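Local coordinates for putative endoribonuclease (Klebsiella pneumoniae, PDB 3LYB), which is a putative endoribonuclease of the YjgF-like (L-PSP) family and may cleave RNA, at residues 72-77 against 115-120. Numbering follows the deposited sequence.
Sequences QSWYVL and KLFYPD
Phe117 lays one face of its ring against Leu77 in a CH-pi contact. Leu77 CB sits over that face, 3.7 Å from the centroid of the Phe117 ring and 15° off the ring normal, offset toward the rim. Leu77 CD1 adds a touch at Phe117 CD1, 3.9 Å away. The backbone of Leu77 also takes part, with its carbonyl carbon C 3.7 Å from Phe117 CE2. With chi1 at -73°, Phe117 CG lies beside the backbone N and anti to the carbonyl carbon, which sends the ring from the loop toward helix 60-85.

In this YjgF-like chain, the long helix 60-85 lies against strand 141-148 of the mixed sheet, through Ser73 on Ile141 and Val76 on Val143. Helix 107-115 packs beside it. Phe117 extends that packing from the loop that leads to strand 124-129. Leu77 and Trp74 both touch Val113 of helix 107-115 as well.

The second part is an aromatic pair. Trp74 CD1 meets Phe117 CZ at 3.9 Å, at the edge of the phenyl ring and near its plane. The indole five-membered ring and the phenyl ring are inclined at 50°, with centroids 5.8 Å apart. Beyond the pair, Trp74 also packs on Val50 and Leu54 of helix 48-54.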
loop_
_atom_site.group_PDB
_atom_site.type_symbol
_atom_site.label_atom_id
_atom_site.label_comp_id
_atom_site.label_asym_id
_atom_site.label_seq_id
_atom_site.Cartn_x
_atom_site.Cartn_y
_atom_site.Cartn_z
ATOM N N GLN B 72 -11.440 24.634 11.185
ATOM C CA GLN B 72 -11.714 24.737 9.749
ATOM C C GLN B 72 -13.221 24.770 9.470
ATOM O O GLN B 72 -13.695 25.536 8.618
ATOM C CB GLN B 72 -11.049 23.594 8.977
ATOM C CG GLN B 72 -9.500 23.682 8.856
ATOM C CD GLN B 72 -8.919 22.597 7.951
ATOM O OE1 GLN B 72 -9.654 21.869 7.299
ATOM N NE2 GLN B 72 -7.616 22.484 7.924
ATOM N N SER B 73 -13.985 23.968 10.200
ATOM C CA SER B 73 -15.413 23.957 9.981
ATOM C C SER B 73 -15.972 25.325 10.315
ATOM O O SER B 73 -16.773 25.903 9.553
ATOM C CB SER B 73 -16.092 22.889 10.829
ATOM O OG SER B 73 -15.590 21.599 10.513
ATOM N N TRP B 74 -15.526 25.854 11.453
ATOM C CA TRP B 74 -16.097 27.077 11.936
ATOM C C TRP B 74 -15.768 28.147 10.899
ATOM O O TRP B 74 -16.655 28.848 10.397
ATOM C CB TRP B 74 -15.582 27.440 13.332
ATOM C CG TRP B 74 -16.015 28.824 13.694
ATOM C CD1 TRP B 74 -17.225 29.196 14.222
ATOM C CD2 TRP B 74 -15.282 30.035 13.467
ATOM N NE1 TRP B 74 -17.275 30.566 14.365
ATOM C CE2 TRP B 74 -16.094 31.105 13.914
ATOM C CE3 TRP B 74 -14.010 30.318 12.949
ATOM C CZ2 TRP B 74 -15.675 32.446 13.858
ATOM C CZ3 TRP B 74 -13.582 31.647 12.894
ATOM C CH2 TRP B 74 -14.416 32.695 13.354
ATOM N N TYR B 75 -14.494 28.225 10.546
ATOM C CA TYR B 75 -14.016 29.205 9.593
ATOM C C TYR B 75 -14.795 29.183 8.284
ATOM O O TYR B 75 -15.046 30.208 7.679
ATOM C CB TYR B 75 -12.525 28.978 9.348
ATOM C CG TYR B 75 -11.824 30.210 8.894
ATOM C CD1 TYR B 75 -11.181 31.047 9.813
ATOM C CD2 TYR B 75 -11.821 30.574 7.540
ATOM C CE1 TYR B 75 -10.539 32.223 9.392
ATOM C CE2 TYR B 75 -11.176 31.738 7.104
ATOM C CZ TYR B 75 -10.550 32.561 8.033
ATOM O OH TYR B 75 -9.920 33.719 7.592
ATOM N N VAL B 76 -15.182 28.000 7.844
ATOM C CA VAL B 76 -15.861 27.873 6.573
ATOM C C VAL B 76 -17.302 28.308 6.716
ATOM O O VAL B 76 -17.824 29.043 5.875
ATOM C CB VAL B 76 -15.807 26.416 6.039
ATOM C CG1 VAL B 76 -16.949 26.138 5.042
ATOM C CG2 VAL B 76 -14.486 26.162 5.404
ATOM N N LEU B 77 -17.939 27.810 7.772
ATOM C CA LEU B 77 -19.330 28.128 8.045
ATOM C C LEU B 77 -19.555 29.622 8.264
ATOM O O LEU B 77 -20.482 30.199 7.695
ATOM C CB LEU B 77 -19.842 27.301 9.208
ATOM C CG LEU B 77 -20.098 25.839 8.833
ATOM C CD1 LEU B 77 -20.484 25.024 10.049
ATOM C CD2 LEU B 77 -21.177 25.706 7.754
ATOM N N LYS B 115 -24.604 22.840 13.965
ATOM C CA LYS B 115 -25.669 23.179 14.906
ATOM C C LYS B 115 -25.614 24.647 15.396
ATOM O O LYS B 115 -26.655 25.311 15.507
ATOM C CB LYS B 115 -25.632 22.247 16.106
ATOM C CG LYS B 115 -26.292 20.925 15.878
ATOM C CD LYS B 115 -26.121 20.051 17.136
ATOM C CE LYS B 115 -26.526 18.599 16.884
ATOM N NZ LYS B 115 -25.853 17.660 17.824
ATOM N N LEU B 116 -24.410 25.143 15.678
ATOM C CA LEU B 116 -24.235 26.533 16.092
ATOM C C LEU B 116 -24.709 27.566 15.064
ATOM O O LEU B 116 -24.859 28.726 15.406
ATOM C CB LEU B 116 -22.769 26.836 16.460
ATOM C CG LEU B 116 -21.958 25.903 17.371
ATOM C CD1 LEU B 116 -20.511 26.375 17.458
ATOM C CD2 LEU B 116 -22.557 25.729 18.760
ATOM N N PHE B 117 -24.919 27.159 13.819
ATOM C CA PHE B 117 -25.294 28.106 12.768
ATOM C C PHE B 117 -26.733 27.908 12.329
ATOM O O PHE B 117 -27.331 28.795 11.714
ATOM C CB PHE B 117 -24.392 27.956 11.539
ATOM C CG PHE B 117 -23.021 28.491 11.729
ATOM C CD1 PHE B 117 -22.065 27.758 12.416
ATOM C CD2 PHE B 117 -22.679 29.729 11.213
ATOM C CE1 PHE B 117 -20.797 28.265 12.603
ATOM C CE2 PHE B 117 -21.419 30.244 11.378
ATOM C CZ PHE B 117 -20.466 29.513 12.069
ATOM N N TYR B 118 -27.259 26.722 12.610
ATOM C CA TYR B 118 -28.634 26.387 12.349
ATOM C C TYR B 118 -29.195 25.825 13.645
ATOM O O TYR B 118 -29.327 24.587 13.789
ATOM C CB TYR B 118 -28.725 25.334 11.260
ATOM C CG TYR B 118 -28.237 25.789 9.917
ATOM C CD1 TYR B 118 -29.060 26.541 9.074
ATOM C CD2 TYR B 118 -26.959 25.460 9.477
ATOM C CE1 TYR B 118 -28.626 26.954 7.836
ATOM C CE2 TYR B 118 -26.510 25.876 8.233
ATOM C CZ TYR B 118 -27.349 26.619 7.419
ATOM O OH TYR B 118 -26.912 27.029 6.189
ATOM N N PRO B 119 -29.508 26.725 14.607
ATOM C CA PRO B 119 -30.044 26.269 15.888
ATOM C C PRO B 119 -31.490 25.817 15.681
ATOM O O PRO B 119 -31.900 24.770 16.221
ATOM C CB PRO B 119 -29.957 27.513 16.770
ATOM C CG PRO B 119 -30.060 28.694 15.806
ATOM C CD PRO B 119 -29.588 28.197 14.450
ATOM N N ASP B 120 -32.229 26.579 14.867
ATOM C CA ASP B 120 -33.588 26.217 14.485
ATOM C C ASP B 120 -33.593 25.059 13.470
ATOM O O ASP B 120 -33.135 23.958 13.816
ATOM C CB ASP B 120 -34.388 27.457 14.034
ATOM C CG ASP B 120 -34.854 28.326 15.226
ATOM O OD1 ASP B 120 -34.821 27.854 16.396
ATOM O OD2 ASP B 120 -35.265 29.485 14.991
#